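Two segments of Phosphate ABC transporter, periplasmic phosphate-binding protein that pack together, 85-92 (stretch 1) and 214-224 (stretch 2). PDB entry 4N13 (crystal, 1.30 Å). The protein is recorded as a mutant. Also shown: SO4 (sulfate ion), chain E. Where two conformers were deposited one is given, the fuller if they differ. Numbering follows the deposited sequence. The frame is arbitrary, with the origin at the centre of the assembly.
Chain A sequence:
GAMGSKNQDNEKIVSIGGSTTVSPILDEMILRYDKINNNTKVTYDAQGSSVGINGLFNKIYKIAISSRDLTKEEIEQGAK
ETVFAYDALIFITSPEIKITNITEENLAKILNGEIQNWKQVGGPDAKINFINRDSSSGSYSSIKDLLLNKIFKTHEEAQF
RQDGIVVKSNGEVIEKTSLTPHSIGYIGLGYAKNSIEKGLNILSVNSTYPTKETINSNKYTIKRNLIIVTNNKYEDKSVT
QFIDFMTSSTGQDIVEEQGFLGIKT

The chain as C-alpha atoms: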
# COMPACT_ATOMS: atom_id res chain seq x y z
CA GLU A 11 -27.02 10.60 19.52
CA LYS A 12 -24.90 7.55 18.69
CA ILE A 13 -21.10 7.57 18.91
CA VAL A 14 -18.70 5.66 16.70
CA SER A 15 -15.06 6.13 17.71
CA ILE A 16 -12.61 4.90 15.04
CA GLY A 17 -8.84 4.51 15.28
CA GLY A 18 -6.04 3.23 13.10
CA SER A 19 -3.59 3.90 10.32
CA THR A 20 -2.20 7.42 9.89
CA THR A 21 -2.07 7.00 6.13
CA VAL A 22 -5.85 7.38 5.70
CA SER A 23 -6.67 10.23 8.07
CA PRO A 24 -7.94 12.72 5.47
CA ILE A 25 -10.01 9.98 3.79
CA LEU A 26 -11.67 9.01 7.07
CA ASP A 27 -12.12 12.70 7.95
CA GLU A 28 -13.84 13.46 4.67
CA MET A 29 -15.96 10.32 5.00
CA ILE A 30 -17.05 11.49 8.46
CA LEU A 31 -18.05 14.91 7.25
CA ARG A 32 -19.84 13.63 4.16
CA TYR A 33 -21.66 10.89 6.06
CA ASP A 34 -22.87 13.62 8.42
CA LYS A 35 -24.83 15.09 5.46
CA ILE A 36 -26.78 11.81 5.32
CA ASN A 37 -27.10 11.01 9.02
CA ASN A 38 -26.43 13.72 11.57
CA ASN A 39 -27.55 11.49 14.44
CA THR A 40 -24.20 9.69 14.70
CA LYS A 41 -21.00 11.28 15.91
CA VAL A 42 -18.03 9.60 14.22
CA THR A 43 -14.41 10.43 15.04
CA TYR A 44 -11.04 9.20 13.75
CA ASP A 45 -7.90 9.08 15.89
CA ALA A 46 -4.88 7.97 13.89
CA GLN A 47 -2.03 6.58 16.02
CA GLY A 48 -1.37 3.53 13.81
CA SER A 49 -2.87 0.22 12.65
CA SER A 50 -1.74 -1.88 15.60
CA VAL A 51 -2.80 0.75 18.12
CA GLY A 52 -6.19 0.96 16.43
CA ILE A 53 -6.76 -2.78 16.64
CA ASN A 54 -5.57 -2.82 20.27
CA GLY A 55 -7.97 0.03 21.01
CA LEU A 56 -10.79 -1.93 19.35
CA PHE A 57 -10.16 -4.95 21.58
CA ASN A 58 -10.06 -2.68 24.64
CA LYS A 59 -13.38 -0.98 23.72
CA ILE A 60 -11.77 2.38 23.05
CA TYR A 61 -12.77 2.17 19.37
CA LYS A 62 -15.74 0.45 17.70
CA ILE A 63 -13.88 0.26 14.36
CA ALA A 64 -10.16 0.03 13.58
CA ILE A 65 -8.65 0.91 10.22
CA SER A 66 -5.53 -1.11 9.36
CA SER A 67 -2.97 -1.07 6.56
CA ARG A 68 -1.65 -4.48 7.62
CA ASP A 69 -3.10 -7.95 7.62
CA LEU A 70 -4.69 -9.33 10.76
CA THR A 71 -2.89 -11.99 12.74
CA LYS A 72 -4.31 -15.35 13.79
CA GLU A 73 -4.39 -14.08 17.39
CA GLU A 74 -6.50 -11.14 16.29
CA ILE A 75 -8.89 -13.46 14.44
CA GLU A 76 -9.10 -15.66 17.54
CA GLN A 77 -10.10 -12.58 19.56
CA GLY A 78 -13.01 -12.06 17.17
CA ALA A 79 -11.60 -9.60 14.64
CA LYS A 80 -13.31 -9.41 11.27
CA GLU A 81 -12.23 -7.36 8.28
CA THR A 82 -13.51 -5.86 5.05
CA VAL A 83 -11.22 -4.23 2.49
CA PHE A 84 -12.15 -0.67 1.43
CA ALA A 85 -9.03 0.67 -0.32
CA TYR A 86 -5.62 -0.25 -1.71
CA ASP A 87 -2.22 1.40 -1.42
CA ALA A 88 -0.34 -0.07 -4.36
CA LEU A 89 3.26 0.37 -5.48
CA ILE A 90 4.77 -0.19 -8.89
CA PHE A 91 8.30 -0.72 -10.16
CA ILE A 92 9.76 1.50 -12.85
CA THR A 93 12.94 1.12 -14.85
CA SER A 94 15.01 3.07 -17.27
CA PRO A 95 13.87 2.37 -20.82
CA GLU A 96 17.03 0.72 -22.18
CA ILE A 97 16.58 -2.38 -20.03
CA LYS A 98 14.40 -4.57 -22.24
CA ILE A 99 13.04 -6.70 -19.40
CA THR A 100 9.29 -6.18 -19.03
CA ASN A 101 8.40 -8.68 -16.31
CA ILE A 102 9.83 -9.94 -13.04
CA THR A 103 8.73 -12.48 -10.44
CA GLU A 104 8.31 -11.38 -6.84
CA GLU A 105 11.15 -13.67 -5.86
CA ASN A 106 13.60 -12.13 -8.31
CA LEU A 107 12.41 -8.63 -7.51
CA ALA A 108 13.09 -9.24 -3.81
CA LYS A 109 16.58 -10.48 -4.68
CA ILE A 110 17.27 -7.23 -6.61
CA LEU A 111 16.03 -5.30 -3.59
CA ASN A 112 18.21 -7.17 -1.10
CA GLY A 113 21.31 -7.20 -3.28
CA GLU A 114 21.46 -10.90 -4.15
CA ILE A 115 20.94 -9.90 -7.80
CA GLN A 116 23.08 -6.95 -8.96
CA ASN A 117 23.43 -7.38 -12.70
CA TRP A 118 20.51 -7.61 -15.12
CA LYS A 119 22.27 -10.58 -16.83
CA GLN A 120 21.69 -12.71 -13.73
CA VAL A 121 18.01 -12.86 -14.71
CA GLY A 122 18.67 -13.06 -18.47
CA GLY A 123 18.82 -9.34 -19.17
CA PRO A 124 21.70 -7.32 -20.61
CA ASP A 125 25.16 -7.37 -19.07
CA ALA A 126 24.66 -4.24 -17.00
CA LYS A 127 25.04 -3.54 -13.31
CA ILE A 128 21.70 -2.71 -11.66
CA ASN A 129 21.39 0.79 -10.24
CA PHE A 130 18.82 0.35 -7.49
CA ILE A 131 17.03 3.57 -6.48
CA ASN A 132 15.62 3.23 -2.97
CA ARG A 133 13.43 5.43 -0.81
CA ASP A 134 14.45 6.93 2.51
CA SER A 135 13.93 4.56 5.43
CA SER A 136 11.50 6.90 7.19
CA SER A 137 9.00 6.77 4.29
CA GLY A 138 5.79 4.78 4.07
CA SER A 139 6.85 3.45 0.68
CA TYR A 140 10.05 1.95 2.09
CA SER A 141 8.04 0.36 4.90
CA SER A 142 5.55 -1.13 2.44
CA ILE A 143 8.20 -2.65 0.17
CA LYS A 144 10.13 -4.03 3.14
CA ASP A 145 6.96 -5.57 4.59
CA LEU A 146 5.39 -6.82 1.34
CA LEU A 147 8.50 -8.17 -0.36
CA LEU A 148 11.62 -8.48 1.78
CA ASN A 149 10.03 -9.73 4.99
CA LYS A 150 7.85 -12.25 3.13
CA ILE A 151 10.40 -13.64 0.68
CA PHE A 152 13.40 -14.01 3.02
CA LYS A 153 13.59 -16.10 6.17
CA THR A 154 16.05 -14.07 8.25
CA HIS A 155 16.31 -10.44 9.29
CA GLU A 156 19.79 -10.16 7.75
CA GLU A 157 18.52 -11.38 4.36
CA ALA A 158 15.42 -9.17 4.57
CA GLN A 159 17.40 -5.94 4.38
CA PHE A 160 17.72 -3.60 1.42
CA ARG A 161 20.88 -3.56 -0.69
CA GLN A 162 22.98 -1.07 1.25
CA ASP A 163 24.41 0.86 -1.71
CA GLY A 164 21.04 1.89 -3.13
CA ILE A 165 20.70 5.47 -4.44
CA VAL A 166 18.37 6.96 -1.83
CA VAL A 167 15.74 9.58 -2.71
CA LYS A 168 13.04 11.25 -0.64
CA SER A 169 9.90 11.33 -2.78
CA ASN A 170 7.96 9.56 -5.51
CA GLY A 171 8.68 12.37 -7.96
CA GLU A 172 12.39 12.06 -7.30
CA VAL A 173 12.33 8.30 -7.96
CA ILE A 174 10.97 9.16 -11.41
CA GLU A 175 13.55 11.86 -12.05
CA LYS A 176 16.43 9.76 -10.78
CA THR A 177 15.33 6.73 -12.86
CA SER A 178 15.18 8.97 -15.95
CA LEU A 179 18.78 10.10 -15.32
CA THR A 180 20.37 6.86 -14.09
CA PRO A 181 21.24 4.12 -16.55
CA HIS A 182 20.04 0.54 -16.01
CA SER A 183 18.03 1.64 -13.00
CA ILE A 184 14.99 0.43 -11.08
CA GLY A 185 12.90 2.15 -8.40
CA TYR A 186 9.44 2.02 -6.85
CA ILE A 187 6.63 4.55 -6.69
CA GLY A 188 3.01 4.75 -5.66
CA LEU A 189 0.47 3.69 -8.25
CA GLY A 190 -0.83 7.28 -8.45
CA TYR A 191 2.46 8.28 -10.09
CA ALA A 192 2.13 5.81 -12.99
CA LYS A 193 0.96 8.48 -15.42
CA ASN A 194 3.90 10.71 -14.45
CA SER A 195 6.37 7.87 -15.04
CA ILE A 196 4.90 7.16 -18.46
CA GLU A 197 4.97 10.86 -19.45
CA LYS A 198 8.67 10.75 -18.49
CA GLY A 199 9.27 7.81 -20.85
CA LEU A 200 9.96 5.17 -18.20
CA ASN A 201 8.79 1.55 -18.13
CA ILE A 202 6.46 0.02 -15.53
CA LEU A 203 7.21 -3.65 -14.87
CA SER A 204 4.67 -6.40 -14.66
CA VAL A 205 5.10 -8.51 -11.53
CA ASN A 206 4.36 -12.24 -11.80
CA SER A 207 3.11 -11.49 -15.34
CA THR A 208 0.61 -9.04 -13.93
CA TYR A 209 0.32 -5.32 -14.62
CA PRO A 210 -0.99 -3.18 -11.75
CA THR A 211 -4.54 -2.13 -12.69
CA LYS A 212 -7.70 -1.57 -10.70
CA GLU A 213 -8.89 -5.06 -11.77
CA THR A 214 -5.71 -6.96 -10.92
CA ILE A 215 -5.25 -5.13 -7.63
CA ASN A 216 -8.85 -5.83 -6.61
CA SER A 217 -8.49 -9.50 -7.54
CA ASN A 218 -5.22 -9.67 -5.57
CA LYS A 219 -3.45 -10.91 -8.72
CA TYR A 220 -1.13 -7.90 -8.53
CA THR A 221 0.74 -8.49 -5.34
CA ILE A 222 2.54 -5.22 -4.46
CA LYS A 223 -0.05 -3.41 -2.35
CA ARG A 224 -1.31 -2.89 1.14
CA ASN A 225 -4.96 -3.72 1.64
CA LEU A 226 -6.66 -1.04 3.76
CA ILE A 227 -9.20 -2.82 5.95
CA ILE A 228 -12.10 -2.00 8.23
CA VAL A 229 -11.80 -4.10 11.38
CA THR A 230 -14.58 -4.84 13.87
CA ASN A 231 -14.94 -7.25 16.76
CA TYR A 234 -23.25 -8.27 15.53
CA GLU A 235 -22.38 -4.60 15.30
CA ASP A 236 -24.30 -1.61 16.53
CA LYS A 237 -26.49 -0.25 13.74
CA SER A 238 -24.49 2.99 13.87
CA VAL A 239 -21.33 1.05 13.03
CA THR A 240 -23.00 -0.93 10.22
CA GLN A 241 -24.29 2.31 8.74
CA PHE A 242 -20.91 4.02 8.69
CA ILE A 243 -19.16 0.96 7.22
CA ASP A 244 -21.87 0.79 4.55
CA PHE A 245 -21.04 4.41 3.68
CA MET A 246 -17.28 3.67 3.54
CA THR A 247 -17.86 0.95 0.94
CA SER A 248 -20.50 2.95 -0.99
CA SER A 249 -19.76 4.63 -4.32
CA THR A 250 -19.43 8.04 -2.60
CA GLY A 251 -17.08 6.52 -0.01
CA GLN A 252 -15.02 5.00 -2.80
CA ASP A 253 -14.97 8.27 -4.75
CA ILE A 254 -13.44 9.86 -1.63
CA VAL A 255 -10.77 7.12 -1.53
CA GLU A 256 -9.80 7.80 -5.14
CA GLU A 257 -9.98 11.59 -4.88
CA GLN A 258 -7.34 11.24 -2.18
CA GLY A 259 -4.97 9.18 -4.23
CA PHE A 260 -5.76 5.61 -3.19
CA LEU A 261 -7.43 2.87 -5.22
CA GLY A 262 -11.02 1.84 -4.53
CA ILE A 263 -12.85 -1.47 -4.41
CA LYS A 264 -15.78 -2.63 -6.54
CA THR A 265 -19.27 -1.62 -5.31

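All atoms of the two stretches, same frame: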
# COMPACT_ATOMS: atom_id res chain seq x y z
N ALA A 85 -9.95 -0.11 0.50
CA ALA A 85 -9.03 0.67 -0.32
C ALA A 85 -7.74 -0.08 -0.48
O ALA A 85 -7.46 -1.00 0.29
CB ALA A 85 -8.78 2.06 0.28
N TYR A 86 -6.93 0.34 -1.47
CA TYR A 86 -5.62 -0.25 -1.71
C TYR A 86 -4.57 0.83 -1.86
O TYR A 86 -4.84 1.88 -2.46
CB TYR A 86 -5.60 -1.10 -2.97
CG TYR A 86 -6.60 -2.21 -2.95
CD1 TYR A 86 -6.31 -3.42 -2.34
CD2 TYR A 86 -7.84 -2.06 -3.54
CE1 TYR A 86 -7.24 -4.45 -2.33
CE2 TYR A 86 -8.76 -3.07 -3.53
CZ TYR A 86 -8.46 -4.26 -2.94
OH TYR A 86 -9.43 -5.25 -2.94
N ASP A 87 -3.40 0.56 -1.30
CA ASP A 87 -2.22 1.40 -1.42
C ASP A 87 -1.19 0.57 -2.16
O ASP A 87 -0.42 -0.21 -1.57
CB ASP A 87 -1.75 1.78 -0.01
CG ASP A 87 -0.42 2.45 -0.01
OD1 ASP A 87 -0.06 3.03 -1.04
OD2 ASP A 87 0.26 2.41 1.05
N ALA A 88 -1.18 0.73 -3.47
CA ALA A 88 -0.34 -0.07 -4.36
C ALA A 88 0.94 0.64 -4.76
O ALA A 88 0.96 1.86 -4.91
CB ALA A 88 -1.13 -0.47 -5.61
N LEU A 89 1.98 -0.15 -4.98
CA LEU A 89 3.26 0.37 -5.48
C LEU A 89 3.63 -0.36 -6.75
O LEU A 89 3.27 -1.54 -6.93
CB LEU A 89 4.38 0.23 -4.46
CG LEU A 89 4.10 1.02 -3.19
CD1 LEU A 89 3.41 0.14 -2.13
CD2 LEU A 89 5.37 1.66 -2.70
N ILE A 90 4.36 0.34 -7.60
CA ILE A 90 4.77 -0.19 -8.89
C ILE A 90 6.27 0.06 -9.07
O ILE A 90 6.85 0.94 -8.43
CB ILE A 90 3.97 0.48 -10.03
CG1 ILE A 90 4.32 1.95 -10.19
CG2 ILE A 90 2.48 0.31 -9.75
CD1 ILE A 90 3.54 2.69 -11.28
N PHE A 91 6.87 -0.78 -9.89
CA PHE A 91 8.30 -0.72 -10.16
C PHE A 91 8.55 -0.16 -11.55
O PHE A 91 7.94 -0.61 -12.54
CB PHE A 91 8.91 -2.10 -9.98
CG PHE A 91 9.08 -2.45 -8.53
CD1 PHE A 91 10.29 -2.20 -7.90
CD2 PHE A 91 8.03 -2.91 -7.77
CE1 PHE A 91 10.47 -2.46 -6.54
CE2 PHE A 91 8.21 -3.16 -6.39
CZ PHE A 91 9.43 -2.95 -5.81
N ILE A 92 9.42 0.83 -11.61
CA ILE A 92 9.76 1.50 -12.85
C ILE A 92 11.24 1.32 -13.15
O ILE A 92 12.07 1.21 -12.23
CB ILE A 92 9.41 3.00 -12.84
CG1 ILE A 92 10.01 3.72 -11.64
CG2 ILE A 92 7.88 3.16 -12.84
CD1 ILE A 92 9.94 5.22 -11.75
N THR A 214 -6.65 -5.98 -11.45
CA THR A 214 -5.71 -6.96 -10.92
C THR A 214 -5.38 -6.68 -9.46
O THR A 214 -5.04 -7.59 -8.72
CB THR A 214 -4.40 -7.01 -11.73
OG1 THR A 214 -3.76 -5.75 -11.63
CG2 THR A 214 -4.67 -7.41 -13.18
N ILE A 215 -5.48 -5.43 -9.04
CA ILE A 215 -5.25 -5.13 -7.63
C ILE A 215 -6.46 -5.61 -6.82
O ILE A 215 -6.30 -6.24 -5.76
CB ILE A 215 -4.91 -3.65 -7.44
CG1 ILE A 215 -3.53 -3.37 -8.07
CG2 ILE A 215 -4.93 -3.29 -5.96
CD1 ILE A 215 -3.22 -1.89 -8.32
N ASN A 216 -7.67 -5.34 -7.30
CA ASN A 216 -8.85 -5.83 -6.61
C ASN A 216 -8.93 -7.35 -6.51
O ASN A 216 -9.40 -7.88 -5.51
CB ASN A 216 -10.12 -5.27 -7.25
CG ASN A 216 -10.56 -3.98 -6.58
OD1 ASN A 216 -11.31 -4.00 -5.61
ND2 ASN A 216 -10.04 -2.85 -7.04
N SER A 217 -8.47 -8.04 -7.55
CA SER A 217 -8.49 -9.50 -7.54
C SER A 217 -7.38 -10.09 -6.69
O SER A 217 -7.38 -11.28 -6.41
CB SER A 217 -8.35 -10.05 -8.96
OG SER A 217 -7.00 -9.97 -9.36
N ASN A 218 -6.43 -9.26 -6.28
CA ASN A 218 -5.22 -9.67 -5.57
C ASN A 218 -4.26 -10.47 -6.47
O ASN A 218 -3.40 -11.21 -5.98
CB ASN A 218 -5.52 -10.44 -4.26
CG ASN A 218 -6.35 -9.64 -3.25
OD1 ASN A 218 -6.61 -8.46 -3.43
ND2 ASN A 218 -6.76 -10.32 -2.16
N LYS A 219 -4.40 -10.32 -7.78
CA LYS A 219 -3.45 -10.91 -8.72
C LYS A 219 -2.16 -10.09 -8.78
O LYS A 219 -1.08 -10.65 -8.95
CB LYS A 219 -4.06 -11.00 -10.12
CG LYS A 219 -3.19 -11.77 -11.12
CD LYS A 219 -3.93 -12.03 -12.43
CE LYS A 219 -3.08 -12.81 -13.41
NZ LYS A 219 -3.76 -13.05 -14.71
N TYR A 220 -2.29 -8.77 -8.68
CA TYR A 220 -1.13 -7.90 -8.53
C TYR A 220 -0.82 -7.81 -7.06
O TYR A 220 -1.67 -7.43 -6.26
CB TYR A 220 -1.40 -6.52 -9.07
CG TYR A 220 -0.14 -5.68 -9.01
CD1 TYR A 220 0.86 -5.83 -9.95
CD2 TYR A 220 0.07 -4.78 -7.98
CE1 TYR A 220 2.01 -5.09 -9.89
CE2 TYR A 220 1.23 -4.01 -7.91
CZ TYR A 220 2.20 -4.19 -8.88
OH TYR A 220 3.36 -3.46 -8.87
N THR A 221 0.41 -8.17 -6.71
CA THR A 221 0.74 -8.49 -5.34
C THR A 221 1.34 -7.34 -4.51
O THR A 221 1.40 -7.42 -3.29
CB THR A 221 1.70 -9.69 -5.30
OG1 THR A 221 2.82 -9.43 -6.16
CG2 THR A 221 0.99 -10.97 -5.74
N ILE A 222 1.80 -6.28 -5.16
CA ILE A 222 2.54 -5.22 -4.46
C ILE A 222 1.60 -4.11 -3.98
O ILE A 222 1.51 -3.04 -4.57
CB ILE A 222 3.68 -4.63 -5.32
CG1 ILE A 222 4.43 -5.71 -6.10
CG2 ILE A 222 4.63 -3.83 -4.44
CD1 ILE A 222 5.09 -6.73 -5.26
N LYS A 223 0.86 -4.39 -2.92
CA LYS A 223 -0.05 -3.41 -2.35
C LYS A 223 -0.37 -3.75 -0.93
O LYS A 223 -0.34 -4.92 -0.55
CB LYS A 223 -1.35 -3.29 -3.15
CG LYS A 223 -2.37 -4.43 -2.96
CD LYS A 223 -2.07 -5.65 -3.78
CE LYS A 223 -3.21 -6.68 -3.71
NZ LYS A 223 -3.29 -7.28 -2.34
N ARG A 224 -0.67 -2.72 -0.15
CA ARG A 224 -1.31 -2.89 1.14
C ARG A 224 -2.81 -2.82 0.95
O ARG A 224 -3.32 -1.98 0.21
CB ARG A 224 -0.86 -1.80 2.10
CG ARG A 224 0.62 -1.83 2.44
CD ARG A 224 0.80 -1.21 3.78
NE ARG A 224 2.17 -1.03 4.24
CZ ARG A 224 2.85 -1.87 5.02
NH1 ARG A 224 2.34 -3.05 5.36
NH2 ARG A 224 4.05 -1.55 5.46
S SO4 E . -5.07 -15.88 -13.32
O1 SO4 E . -3.93 -15.72 -12.41
O2 SO4 E . -6.14 -14.99 -12.88
O3 SO4 E . -4.64 -15.52 -14.66
O4 SO4 E . -5.54 -17.26 -13.24
O HOH W 1 5.20 -2.76 -11.04

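Strand 85-92 meets the end of a helix, the loop that follows it and the first residues of a second strand, and together the two stretches bury 587 Å² of surface. Tyr86, Arg224 and Ile222 cover the most. Tyr86 leaves the strand sideways with chi1 in the m well, which brings its ring down against the helix end. Over one face of the ring lies Ile215, whose CG2 sits 4.0 Å from the ring centroid and 3.6 Å from Tyr86 CG, a CH-pi contact that suits a branched aliphatic side chain. At the ring edge Asn216 OD1 comes within 3.4 Å of Tyr86 CE2 and accepts a weak hydrogen bond from Tyr86 OH at 3.5 Å. The buried ring thus lays one face on the aliphatic Ile215 and holds its hydroxyl near the polar Asn216, which is partly exposed.

The hydrogen bonds of Arg224 to stretch 1 are all made by its backbone. It pairs with Asp87 in antiparallel register: Asp87 N donates to Arg224 O at 3.0 Å, nearly straight at 175°, and Arg224 N donates to Asp87 O at 2.9 Å. The side chains of Asp87 and Arg224 share one face of the sheet, Asp87 CB 4.2 Å from Arg224 CB, but the arginine's end leads away and its guanidinium is hydrogen-bonded elsewhere in the structure. On the other face Ala88 stands beside Lys223 in the non-hydrogen-bonded pair, where the CA atoms of Ala88 and Lys223 are only 3.9 Å apart. The small methyl of Ala88 fits this close spacing, its CB 3.7 Å from Lys223 CB and 3.7 Å from Ile215 CD1; the lysine's alkyl chain also passes the Tyr86 ring, with Lys223 CG 4.1 Å from Tyr86 CD1, before its end leads away.

Ile222, just before the second strand, extends the pairing by one bond, from Leu89 N to Ile222 O at 3.0 Å. Its side chain points toward stretch 1, and its CG2 packs 4.1 Å from Leu89 CB and 4.1 Å from Phe91 CE2 at the edge of that ring, joining three buried apolar residues.

Tyr220 adds a side-chain anchor near Leu89. Its CA-to-CB bond points toward the strand, and Tyr220 OH donates to Leu89 O at 2.7 Å, giving a buried carbonyl a partner from a side chain. The same hydroxyl accepts a hydrogen bond from water 1 at 2.9 Å, and that water's oxygen accepts one from Phe91 N at 2.8 Å, so a single water carries the link from Leu89 to Phe91, two residues further along the strand.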